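Local coordinates for carbohydrate binding module family 33 and 10 domain protein (Teredinibacter turnerae, PDB 6RW7), which is the catalytic domain of an AA10 lytic polysaccharide monooxygenase, a copper-binding enzyme that probably cleaves cellulose oxidatively, at residues Gln12-Glu17 and Ala26-Ala31; Glu56-Val61 and Val115-Lys120; Thr89-Asn92 and Thr97-Trp100; Ala156-Met161 and His165-Cys170. All blocks are in the same frame, centred on the assembly; numbering follows the deposited sequence. Where two conformers were deposited one is given.

Interaction 1 of 4, residues Gln12-Glu17 and Ala26-Ala31; sequences QHCGAE and AKCDEA
The imidazole ring of His13 meets Lys27 at its edge: NZ of Lys27 lies practically in the ring plane and donates to ND1 of His13 at 2.9 Å. Pro8 and Pro87 pack against the same histidine side chain. The other flat group, the carboxylate of Glu17, receives Lys27 differently, since NZ sits above its plane, 37° out of it, and forms a salt bridge of 2.8 Å to OE1. The second oxygen of this carboxylate turns to its own helix, where OE2 of Glu17 accepts from NE2 of Gln12 at 2.9 Å through its anti lone pair, in the plane of the amide. Glu17 is thus held at both oxygens, which fixes the rotation of the carboxylate. The lysine crosses both partners at about a right angle; its CG lies between the backbone N and the carbonyl carbon (chi1 63°), and from there the chain runs fully extended to place NZ between ring and carboxylate. Because ND1 of His13 accepts this bond, the ring hydrogen is probably carried by NE2. Beside these polar contacts runs the disulfide from Cys14 SG to Cys28 SG, 2.1 Å long, with a near-perpendicular chi3 of -91°. Cys28 lies within a type I turn from Ala26 to Asp29 and occupies the N-cap position of helix 29-37, while helix 10-17 ends in a wider pi-type turn. A disulfide pinning two short helices after the first strand is consistent with the helical L2 insertion of AA10 monooxygenases.

Interaction 2 of 4, residues Glu56-Val61 and Val115-Lys120; sequences EGRKVV and VFYITK
Lys59 reaches across Tyr117 and on to Val115, and its side chain can be followed along both. CB lies 4.1 Å from OH of Tyr117, at the margin of contact. The next carbon, CG of Lys59, comes closer, 3.4 Å from the same OH. Beyond it the chain bends at chi3 (-71°), and this turn carries CE of Lys59 over to the strand, where it rests 4.0 Å from CG2 of Val115. At the tip NZ turns to two acids, forming salt bridges to Glu113, two residues before Val115, and to Asp143 on the adjoining strand 142-145. Arg58 shares the hydroxyl with Lys59 but also reaches the ring. Its CG, anti to the backbone N (chi1 178°), is 3.5 Å from CZ of Tyr117, and its CB is 3.8 Å from that same CZ. The side chains cross at about a right angle, and the guanidinium plane is turned 68° from the phenol ring, so the two do not stack; the charged group instead makes a cation-pi contact with Trp133. The main-chain N of Lys59 approaches the phenol at the ring edge, 3.2 Å from OH, but its angle is too poor for a hydrogen bond. The turn itself is tightened by Gly57 O, which accepts from the backbone N atoms of both Val60 and Val61. The segments therefore meet through aliphatic stems laid against a phenol and a valine, with dispersion doing the joining, while both cationic ends find their partners beyond the contact.

Interaction 3 of 4, residues Thr89-Asn92 and Thr97-Trp100; sequences TSFN and TFVW
Phe91 and Phe98 meet at the far ends of their rings, with CZ of Phe91 3.8 Å from CZ of Phe98. Neighbouring atoms follow closely: CE2 of Phe91 is 4.0 Å from CZ of Phe98, and CZ of Phe91 is 4.1 Å from CE2 of Phe98. The two side chains arrive by different torsions. In Phe91 the ring carbon CG is roughly anti to the backbone N (chi1 -157°), which sends the ring straight out from residues 89-92 toward strand 96-101. In Phe98, CG is instead anti to the carbonyl carbon (chi1 -69°); its CB does not head for the other segment, yet the end of the ring swings into reach. The ring centroids are 5.8 Å apart and the planes stand at 62°, so the rings meet obliquely. Pro7 and Ile181 touch both rings, and Phe116 packs on Phe98, so the pair is part of a larger apolar cluster between the two sheets of the domain. With carbon alone at the interface, dispersion and the exclusion of water account for the contact, and no polar direction fixes how the rings are turned; their orientation probably follows from their own torsions and from the packing of Pro7, Ile181 and Phe116.

Interaction 4 of 4, residues Ala156-Met161 and His165-Cys170; sequences AVEADM and HINVTC. With CU (copper (II) ion), chain C; NA (sodium ion), chain B.
A beta hairpin pairs strand 157-160 with strand 165-172 at the margin of the four-stranded antiparallel sheet, and it carries ligands for two metals. Glu158 and Asn167 form a hydrogen-bonded pair, with Glu158 N to Asn167 O and Asn167 N to Glu158 O both 2.8 Å. Asp160 and His165 make the next such pair, and Thr169 N to Ala156 O closes the ladder at the other end. Between them, on the opposite face, Val157 and Ile166 lie side by side, CG1 of Val157 3.9 Å from CG2 of Ile166. The Glu158-Asn167 pair is doubled by its side chains: the extended glutamate, its CG anti to the backbone N (chi1 167°), offers the anti lone pair of OE1 to Asn167 ND2 at 2.9 Å, although the carboxylate and amide planes are turned 82° apart. A water links that ND2 to OD2 of Asp160, which also accepts from Asn163. The main-chain O of Val157 binds sodium at 2.3 Å, with Phe151 and Asn154 as further protein ligands. Next to Asp160, the ring of His165 leads away from the hairpin to the copper(II) site completed by Glu5, Asp101 and a water; its NE2 lies 2.0 Å from the copper.

How the interactions relate
From the N terminus, interaction 1 comes first and closes the short loop 18-25 between two helices. Interaction 2 then spans a much longer excursion, residues 62-114, and interaction 3 falls wholly within it, bridging the short link between strands 89-90 and 96-101. Interaction 4 follows in series as a tight hairpin; no two contacts cross. In space, His13 of interaction 1 packs on Thr89 of interaction 3, joining the region of helix 10-17 to the beta sandwich. Interactions 3 and 4 share a sheet, where strand 96-101 pairs with strand 165-172. Phe116 of interaction 2 reaches strands 96-101 and 165-172, bringing the other sheet onto both.

Interaction 1 of 4, residues Gln12-Glu17 and Ala26-Ala31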
loop_
_atom_site.group_PDB
_atom_site.type_symbol
_atom_site.label_atom_id
_atom_site.label_comp_id
_atom_site.label_asym_id
_atom_site.label_seq_id
_atom_site.Cartn_x
_atom_site.Cartn_y
_atom_site.Cartn_z
ATOM N N GLN A 12 2.336 6.626 4.472
ATOM C CA GLN A 12 1.644 7.652 5.279
ATOM C C GLN A 12 2.437 7.870 6.571
ATOM O O GLN A 12 2.707 9.014 6.940
ATOM C CB GLN A 12 0.198 7.233 5.562
ATOM C CG GLN A 12 -0.515 8.202 6.490
ATOM C CD GLN A 12 -0.692 9.579 5.895
ATOM O OE1 GLN A 12 -1.012 9.712 4.717
ATOM N NE2 GLN A 12 -0.576 10.631 6.706
ATOM N N HIS A 13 2.756 6.801 7.273
ATOM C CA HIS A 13 3.512 6.914 8.540
ATOM C C HIS A 13 4.913 7.467 8.278
ATOM O O HIS A 13 5.334 8.368 9.011
ATOM C CB HIS A 13 3.699 5.559 9.218
ATOM C CG HIS A 13 2.467 4.912 9.750
ATOM N ND1 HIS A 13 1.743 5.437 10.785
ATOM C CD2 HIS A 13 1.890 3.739 9.428
ATOM C CE1 HIS A 13 0.761 4.602 11.094
ATOM N NE2 HIS A 13 0.821 3.553 10.257
ATOM N N CYS A 14 5.635 6.844 7.342
ATOM C CA CYS A 14 7.084 7.046 7.125
ATOM C C CYS A 14 7.237 7.593 5.712
ATOM O O CYS A 14 7.287 6.800 4.787
ATOM C CB CYS A 14 7.887 5.768 7.367
ATOM S SG CYS A 14 7.407 4.832 8.853
ATOM N N GLY A 15 7.222 8.917 5.594
ATOM C CA GLY A 15 7.013 9.590 4.302
ATOM C C GLY A 15 6.150 10.806 4.505
ATOM O O GLY A 15 6.684 11.904 4.771
ATOM N N ALA A 16 4.835 10.638 4.454
ATOM C CA ALA A 16 3.926 11.796 4.557
ATOM C C ALA A 16 4.087 12.440 5.938
ATOM O O ALA A 16 4.165 13.672 6.023
ATOM C CB ALA A 16 2.508 11.383 4.269
ATOM N N GLU A 17 4.107 11.632 6.989
ATOM C CA GLU A 17 4.159 12.143 8.373
ATOM C C GLU A 17 5.615 12.256 8.825
ATOM O O GLU A 17 6.107 13.369 8.935
ATOM C CB GLU A 17 3.347 11.253 9.299
ATOM C CG GLU A 17 1.869 11.328 9.031
ATOM C CD GLU A 17 1.026 10.444 9.932
ATOM O OE1 GLU A 17 1.515 10.106 11.070
ATOM O OE2 GLU A 17 -0.106 10.094 9.511
ATOM N N ALA A 26 8.883 8.382 17.393
ATOM C CA ALA A 26 9.848 7.275 17.265
ATOM C C ALA A 26 9.302 6.166 16.349
ATOM O O ALA A 26 10.030 5.211 16.111
ATOM C CB ALA A 26 10.171 6.717 18.635
ATOM N N LYS A 27 8.045 6.269 15.876
ATOM C CA LYS A 27 7.343 5.099 15.273
ATOM C C LYS A 27 8.047 4.559 14.027
ATOM O O LYS A 27 7.943 3.347 13.802
ATOM C CB LYS A 27 5.885 5.415 14.959
ATOM C CG LYS A 27 5.632 6.510 13.936
ATOM C CD LYS A 27 4.163 6.593 13.565
ATOM C CE LYS A 27 3.797 7.780 12.718
ATOM N NZ LYS A 27 2.350 7.746 12.393
ATOM N N CYS A 28 8.742 5.392 13.245
ATOM C CA CYS A 28 9.465 4.949 12.022
ATOM C C CYS A 28 10.960 4.725 12.290
ATOM O O CYS A 28 11.696 4.399 11.358
ATOM C CB CYS A 28 9.333 5.993 10.925
ATOM S SG CYS A 28 7.629 6.229 10.371
ATOM N N ASP A 29 11.410 4.821 13.533
ATOM C CA ASP A 29 12.865 4.812 13.807
ATOM C C ASP A 29 13.513 3.528 13.287
ATOM O O ASP A 29 14.588 3.596 12.693
ATOM C CB ASP A 29 13.131 4.982 15.300
ATOM C CG ASP A 29 13.003 6.421 15.783
ATOM O OD1 ASP A 29 12.675 7.320 14.961
ATOM O OD2 ASP A 29 13.184 6.629 17.002
ATOM N N GLU A 30 12.902 2.366 13.527
ATOM C CA GLU A 30 13.495 1.065 13.141
ATOM C C GLU A 30 13.549 0.975 11.611
ATOM O O GLU A 30 14.574 0.579 11.074
ATOM C CB GLU A 30 12.676 -0.061 13.764
ATOM C CG GLU A 30 13.486 -1.298 14.063
ATOM C CD GLU A 30 12.655 -2.344 14.775
ATOM O OE1 GLU A 30 12.324 -2.113 15.961
ATOM O OE2 GLU A 30 12.293 -3.354 14.121
ATOM N N ALA A 31 12.439 1.316 10.943
ATOM C CA ALA A 31 12.375 1.287 9.464
ATOM C C ALA A 31 13.488 2.195 8.907
ATOM O O ALA A 31 14.224 1.772 8.022
ATOM C CB ALA A 31 11.013 1.711 8.983
#

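Interaction 2 of 4, residues Glu56-Val61 and Val115-Lys120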
loop_
_atom_site.group_PDB
_atom_site.type_symbol
_atom_site.label_atom_id
_atom_site.label_comp_id
_atom_site.label_asym_id
_atom_site.label_seq_id
_atom_site.Cartn_x
_atom_site.Cartn_y
_atom_site.Cartn_z
ATOM N N GLU A 56 0.554 -4.360 -15.350
ATOM C CA GLU A 56 -0.801 -4.729 -14.868
ATOM C C GLU A 56 -0.794 -5.201 -13.400
ATOM O O GLU A 56 -1.861 -5.566 -12.890
ATOM C CB GLU A 56 -1.357 -5.796 -15.806
ATOM C CG GLU A 56 -1.646 -5.287 -17.215
ATOM C CD GLU A 56 -1.811 -6.430 -18.214
ATOM O OE1 GLU A 56 -0.799 -7.084 -18.541
ATOM O OE2 GLU A 56 -2.957 -6.676 -18.639
ATOM N N GLY A 57 0.340 -5.175 -12.716
ATOM C CA GLY A 57 0.409 -5.481 -11.282
ATOM C C GLY A 57 0.315 -6.964 -10.988
ATOM O O GLY A 57 0.436 -7.806 -11.909
ATOM N N ARG A 58 0.103 -7.277 -9.720
ATOM C CA ARG A 58 0.222 -8.644 -9.169
ATOM C C ARG A 58 -0.789 -9.624 -9.792
ATOM O O ARG A 58 -0.474 -10.801 -9.777
ATOM C CB ARG A 58 0.086 -8.594 -7.647
ATOM C CG ARG A 58 0.149 -9.962 -6.980
ATOM C CD ARG A 58 1.484 -10.639 -7.123
ATOM N NE ARG A 58 1.378 -11.989 -6.589
ATOM C CZ ARG A 58 2.312 -12.929 -6.678
ATOM N NH1 ARG A 58 3.459 -12.690 -7.299
ATOM N NH2 ARG A 58 2.072 -14.140 -6.186
ATOM N N LYS A 59 -1.912 -9.187 -10.334
ATOM C CA LYS A 59 -2.845 -10.138 -11.007
ATOM C C LYS A 59 -2.134 -10.798 -12.179
ATOM O O LYS A 59 -2.507 -11.952 -12.492
ATOM C CB LYS A 59 -4.112 -9.442 -11.471
ATOM C CG LYS A 59 -5.013 -9.061 -10.300
ATOM C CD LYS A 59 -6.335 -8.526 -10.749
ATOM C CE LYS A 59 -6.228 -7.154 -11.372
ATOM N NZ LYS A 59 -7.541 -6.701 -11.894
ATOM N N VAL A 60 -1.180 -10.100 -12.784
ATOM C CA VAL A 60 -0.491 -10.551 -14.024
ATOM C C VAL A 60 0.974 -10.872 -13.738
ATOM O O VAL A 60 1.462 -11.889 -14.256
ATOM C CB VAL A 60 -0.661 -9.488 -15.121
ATOM C CG1 VAL A 60 0.183 -9.818 -16.357
ATOM C CG2 VAL A 60 -2.131 -9.349 -15.466
ATOM N N VAL A 61 1.684 -9.984 -13.061
ATOM C CA VAL A 61 3.159 -10.026 -12.899
ATOM C C VAL A 61 3.444 -10.831 -11.635
ATOM O O VAL A 61 3.184 -10.282 -10.546
ATOM C CB VAL A 61 3.717 -8.597 -12.781
ATOM C CG1 VAL A 61 5.216 -8.613 -12.524
ATOM C CG2 VAL A 61 3.330 -7.747 -13.984
ATOM N N VAL A 115 -6.812 -2.482 -6.494
ATOM C CA VAL A 115 -6.679 -3.930 -6.192
ATOM C C VAL A 115 -6.072 -4.067 -4.805
ATOM O O VAL A 115 -5.153 -3.322 -4.494
ATOM C CB VAL A 115 -5.814 -4.617 -7.270
ATOM C CG1 VAL A 115 -5.829 -6.118 -7.131
ATOM C CG2 VAL A 115 -6.257 -4.228 -8.674
ATOM N N PHE A 116 -6.561 -5.020 -4.013
ATOM C CA PHE A 116 -6.093 -5.213 -2.627
ATOM C C PHE A 116 -5.928 -6.696 -2.344
ATOM O O PHE A 116 -6.870 -7.472 -2.590
ATOM C CB PHE A 116 -7.099 -4.668 -1.621
ATOM C CG PHE A 116 -7.416 -3.201 -1.721
ATOM C CD1 PHE A 116 -8.279 -2.720 -2.694
ATOM C CD2 PHE A 116 -6.828 -2.302 -0.853
ATOM C CE1 PHE A 116 -8.591 -1.368 -2.741
ATOM C CE2 PHE A 116 -7.120 -0.957 -0.927
ATOM C CZ PHE A 116 -7.992 -0.491 -1.871
ATOM N N TYR A 117 -4.786 -7.028 -1.761
ATOM C CA TYR A 117 -4.459 -8.376 -1.269
ATOM C C TYR A 117 -4.225 -8.296 0.231
ATOM O O TYR A 117 -3.782 -7.257 0.709
ATOM C CB TYR A 117 -3.190 -8.891 -1.933
ATOM C CG TYR A 117 -3.260 -9.151 -3.412
ATOM C CD1 TYR A 117 -3.148 -8.123 -4.336
ATOM C CD2 TYR A 117 -3.360 -10.449 -3.891
ATOM C CE1 TYR A 117 -3.205 -8.396 -5.691
ATOM C CE2 TYR A 117 -3.350 -10.733 -5.243
ATOM C CZ TYR A 117 -3.253 -9.700 -6.152
ATOM O OH TYR A 117 -3.297 -9.951 -7.508
ATOM N N ILE A 118 -4.464 -9.401 0.935
ATOM C CA ILE A 118 -4.153 -9.475 2.383
ATOM C C ILE A 118 -3.318 -10.721 2.624
ATOM O O ILE A 118 -3.411 -11.688 1.839
ATOM C CB ILE A 118 -5.447 -9.424 3.229
ATOM C CG1 ILE A 118 -5.143 -9.149 4.703
ATOM C CG2 ILE A 118 -6.313 -10.656 3.022
ATOM C CD1 ILE A 118 -6.347 -8.715 5.473
ATOM N N THR A 119 -2.556 -10.696 3.703
ATOM C CA THR A 119 -1.804 -11.876 4.156
ATOM C C THR A 119 -2.776 -13.037 4.422
ATOM O O THR A 119 -3.954 -12.827 4.762
ATOM C CB THR A 119 -0.900 -11.510 5.336
ATOM O OG1 THR A 119 -1.633 -10.682 6.250
ATOM C CG2 THR A 119 0.360 -10.805 4.878
ATOM N N LYS A 120 -2.276 -14.246 4.248
ATOM C CA LYS A 120 -3.021 -15.488 4.518
ATOM C C LYS A 120 -3.448 -15.508 5.977
ATOM O O LYS A 120 -2.823 -14.895 6.840
ATOM C CB LYS A 120 -2.145 -16.688 4.198
ATOM C CG LYS A 120 -1.791 -16.861 2.738
ATOM C CD LYS A 120 -1.141 -18.200 2.487
ATOM C CE LYS A 120 -1.187 -18.589 1.029
ATOM N NZ LYS A 120 -0.064 -17.980 0.314
#

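Interaction 3 of 4, residues Thr89-Asn92 and Thr97-Trp100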
loop_
_atom_site.group_PDB
_atom_site.type_symbol
_atom_site.label_atom_id
_atom_site.label_comp_id
_atom_site.label_asym_id
_atom_site.label_seq_id
_atom_site.Cartn_x
_atom_site.Cartn_y
_atom_site.Cartn_z
ATOM N N THR A 89 -1.733 -0.128 12.905
ATOM C CA THR A 89 -2.985 0.470 13.394
ATOM C C THR A 89 -4.041 -0.617 13.513
ATOM O O THR A 89 -4.088 -1.604 12.755
ATOM C CB THR A 89 -3.353 1.749 12.648
ATOM O OG1 THR A 89 -3.468 1.384 11.285
ATOM C CG2 THR A 89 -2.340 2.865 12.813
ATOM N N SER A 90 -4.856 -0.424 14.524
ATOM C CA SER A 90 -6.001 -1.310 14.825
ATOM C C SER A 90 -6.981 -1.269 13.654
ATOM O O SER A 90 -7.178 -0.190 13.085
ATOM C CB SER A 90 -6.659 -0.912 16.109
ATOM O OG SER A 90 -7.547 -1.935 16.528
ATOM N N PHE A 91 -7.536 -2.418 13.298
ATOM C CA PHE A 91 -8.401 -2.502 12.117
ATOM C C PHE A 91 -9.434 -3.587 12.328
ATOM O O PHE A 91 -9.168 -4.530 13.071
ATOM C CB PHE A 91 -7.537 -2.761 10.893
ATOM C CG PHE A 91 -8.129 -2.347 9.576
ATOM C CD1 PHE A 91 -8.535 -1.048 9.362
ATOM C CD2 PHE A 91 -8.216 -3.239 8.525
ATOM C CE1 PHE A 91 -9.059 -0.653 8.139
ATOM C CE2 PHE A 91 -8.741 -2.844 7.303
ATOM C CZ PHE A 91 -9.136 -1.548 7.105
ATOM N N ASN A 92 -10.540 -3.462 11.604
ATOM C CA ASN A 92 -11.671 -4.408 11.695
ATOM C C ASN A 92 -11.915 -5.020 10.306
ATOM O O ASN A 92 -11.604 -4.413 9.275
ATOM C CB ASN A 92 -12.936 -3.739 12.246
ATOM C CG ASN A 92 -12.859 -3.298 13.700
ATOM O OD1 ASN A 92 -12.361 -4.010 14.555
ATOM N ND2 ASN A 92 -13.400 -2.136 14.005
ATOM N N THR A 97 -13.583 1.440 4.129
ATOM C CA THR A 97 -13.182 2.387 3.064
ATOM C C THR A 97 -11.669 2.583 3.121
ATOM O O THR A 97 -11.133 2.944 4.190
ATOM C CB THR A 97 -13.955 3.704 3.128
ATOM O OG1 THR A 97 -15.330 3.345 3.034
ATOM C CG2 THR A 97 -13.602 4.628 1.985
ATOM N N PHE A 98 -11.003 2.380 1.993
ATOM C CA PHE A 98 -9.559 2.671 1.831
ATOM C C PHE A 98 -9.426 3.988 1.076
ATOM O O PHE A 98 -10.110 4.162 0.075
ATOM C CB PHE A 98 -8.850 1.553 1.071
ATOM C CG PHE A 98 -8.751 0.271 1.845
ATOM C CD1 PHE A 98 -9.804 -0.631 1.866
ATOM C CD2 PHE A 98 -7.621 -0.013 2.590
ATOM C CE1 PHE A 98 -9.727 -1.782 2.637
ATOM C CE2 PHE A 98 -7.532 -1.186 3.318
ATOM C CZ PHE A 98 -8.595 -2.051 3.366
ATOM N N VAL A 99 -8.587 4.881 1.555
ATOM C CA VAL A 99 -8.423 6.230 0.966
ATOM C C VAL A 99 -7.032 6.297 0.350
ATOM O O VAL A 99 -6.010 6.271 1.109
ATOM C CB VAL A 99 -8.623 7.318 2.025
ATOM C CG1 VAL A 99 -8.459 8.687 1.392
ATOM C CG2 VAL A 99 -9.975 7.200 2.728
ATOM N N TRP A 100 -6.983 6.378 -0.969
ATOM C CA TRP A 100 -5.723 6.699 -1.681
ATOM C C TRP A 100 -5.604 8.215 -1.728
ATOM O O TRP A 100 -6.523 8.876 -2.256
ATOM C CB TRP A 100 -5.710 6.125 -3.083
ATOM C CG TRP A 100 -5.397 4.665 -3.156
ATOM C CD1 TRP A 100 -6.220 3.598 -2.934
ATOM C CD2 TRP A 100 -4.114 4.120 -3.448
ATOM N NE1 TRP A 100 -5.534 2.427 -3.105
ATOM C CE2 TRP A 100 -4.246 2.717 -3.452
ATOM C CE3 TRP A 100 -2.877 4.683 -3.753
ATOM C CZ2 TRP A 100 -3.169 1.876 -3.729
ATOM C CZ3 TRP A 100 -1.810 3.846 -4.024
ATOM C CH2 TRP A 100 -1.956 2.463 -3.989
#

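Interaction 4 of 4, residues Ala156-Met161 and His165-Cys170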
loop_
_atom_site.group_PDB
_atom_site.type_symbol
_atom_site.label_atom_id
_atom_site.label_comp_id
_atom_site.label_asym_id
_atom_site.label_seq_id
_atom_site.Cartn_x
_atom_site.Cartn_y
_atom_site.Cartn_z
ATOM N N ALA A 156 -18.574 1.280 -5.783
ATOM C CA ALA A 156 -17.578 1.048 -4.709
ATOM C C ALA A 156 -16.413 2.043 -4.786
ATOM O O ALA A 156 -15.595 2.019 -3.871
ATOM C CB ALA A 156 -17.064 -0.362 -4.772
ATOM N N VAL A 157 -16.319 2.864 -5.829
ATOM C CA VAL A 157 -15.128 3.720 -6.073
ATOM C C VAL A 157 -15.607 5.162 -6.209
ATOM O O VAL A 157 -16.498 5.416 -7.032
ATOM C CB VAL A 157 -14.339 3.267 -7.315
ATOM C CG1 VAL A 157 -13.026 4.024 -7.386
ATOM C CG2 VAL A 157 -14.097 1.762 -7.390
ATOM N N GLU A 158 -15.043 6.073 -5.426
ATOM C CA GLU A 158 -15.440 7.496 -5.431
ATOM C C GLU A 158 -14.204 8.371 -5.635
ATOM O O GLU A 158 -13.160 8.099 -5.008
ATOM C CB GLU A 158 -16.159 7.705 -4.106
ATOM C CG GLU A 158 -16.414 9.124 -3.690
ATOM C CD GLU A 158 -17.174 9.022 -2.388
ATOM O OE1 GLU A 158 -16.525 8.925 -1.330
ATOM O OE2 GLU A 158 -18.407 8.888 -2.460
ATOM N N ALA A 159 -14.325 9.371 -6.502
ATOM C CA ALA A 159 -13.322 10.437 -6.675
ATOM C C ALA A 159 -13.662 11.587 -5.719
ATOM O O ALA A 159 -14.789 12.095 -5.770
ATOM C CB ALA A 159 -13.282 10.906 -8.104
ATOM N N ASP A 160 -12.733 11.984 -4.865
ATOM C CA ASP A 160 -12.876 13.196 -4.030
ATOM C C ASP A 160 -11.948 14.250 -4.623
ATOM O O ASP A 160 -10.754 14.256 -4.316
ATOM C CB ASP A 160 -12.617 12.845 -2.572
ATOM C CG ASP A 160 -12.530 14.038 -1.649
ATOM O OD1 ASP A 160 -12.666 15.192 -2.132
ATOM O OD2 ASP A 160 -12.325 13.776 -0.453
ATOM N N MET A 161 -12.476 15.104 -5.484
ATOM C CA MET A 161 -11.652 16.081 -6.234
ATOM C C MET A 161 -11.118 17.157 -5.281
ATOM O O MET A 161 -10.023 17.678 -5.512
ATOM C CB MET A 161 -12.490 16.730 -7.346
ATOM C CG MET A 161 -13.088 15.727 -8.299
ATOM S SD MET A 161 -11.796 14.668 -8.982
ATOM C CE MET A 161 -10.885 15.900 -9.919
ATOM N N HIS A 165 -8.385 12.625 -3.447
ATOM C CA HIS A 165 -8.440 11.257 -2.896
ATOM C C HIS A 165 -9.274 10.361 -3.807
ATOM O O HIS A 165 -10.229 10.837 -4.451
ATOM C CB HIS A 165 -9.039 11.220 -1.491
ATOM C CG HIS A 165 -8.196 11.808 -0.415
ATOM N ND1 HIS A 165 -8.652 11.876 0.881
ATOM C CD2 HIS A 165 -6.955 12.342 -0.437
ATOM C CE1 HIS A 165 -7.713 12.429 1.631
ATOM N NE2 HIS A 165 -6.663 12.703 0.841
ATOM N N ILE A 166 -8.939 9.076 -3.827
ATOM C CA ILE A 166 -9.856 8.023 -4.332
ATOM C C ILE A 166 -10.290 7.201 -3.126
ATOM O O ILE A 166 -9.412 6.712 -2.391
ATOM C CB ILE A 166 -9.205 7.138 -5.409
ATOM C CG1 ILE A 166 -8.798 7.931 -6.652
ATOM C CG2 ILE A 166 -10.115 5.974 -5.741
ATOM C CD1 ILE A 166 -7.912 7.175 -7.623
ATOM N N ASN A 167 -11.596 7.061 -2.907
ATOM C CA ASN A 167 -12.156 6.255 -1.803
ATOM C C ASN A 167 -12.701 4.952 -2.399
ATOM O O ASN A 167 -13.507 5.017 -3.341
ATOM C CB ASN A 167 -13.254 7.010 -1.055
ATOM C CG ASN A 167 -12.822 8.360 -0.529
ATOM O OD1 ASN A 167 -11.701 8.518 -0.039
ATOM N ND2 ASN A 167 -13.712 9.346 -0.611
ATOM N N VAL A 168 -12.224 3.810 -1.920
ATOM C CA VAL A 168 -12.699 2.490 -2.396
ATOM C C VAL A 168 -13.296 1.768 -1.203
ATOM O O VAL A 168 -12.587 1.642 -0.198
ATOM C CB VAL A 168 -11.585 1.592 -2.950
ATOM C CG1 VAL A 168 -12.168 0.423 -3.725
ATOM C CG2 VAL A 168 -10.526 2.303 -3.731
ATOM N N THR A 169 -14.480 1.190 -1.355
ATOM C CA THR A 169 -15.113 0.380 -0.291
ATOM C C THR A 169 -14.873 -1.096 -0.593
ATOM O O THR A 169 -15.123 -1.526 -1.734
ATOM C CB THR A 169 -16.581 0.780 -0.155
ATOM O OG1 THR A 169 -16.578 2.179 0.122
ATOM C CG2 THR A 169 -17.275 0.020 0.950
ATOM N N CYS A 170 -14.394 -1.840 0.400
ATOM C CA CYS A 170 -13.971 -3.244 0.239
ATOM C C CYS A 170 -14.572 -4.060 1.377
ATOM O O CYS A 170 -14.743 -3.519 2.475
ATOM C CB CYS A 170 -12.454 -3.383 0.292
ATOM S SG CYS A 170 -11.533 -2.611 -1.070
HETATM CU CU CU C . -5.006 13.475 1.621
HETATM NA NA NA B . -18.549 5.541 -8.066
HETATM O O HOH W 1 -16.019 4.324 -1.736
HETATM O O HOH W 2 -13.622 12.005 0.846
HETATM O O HOH W 3 -20.849 5.134 -8.717
HETATM O O HOH W 4 -19.430 5.654 -5.865
HETATM O O HOH W 5 -18.866 7.876 -8.004
HETATM O O HOH W 6 -5.542 15.378 0.690
#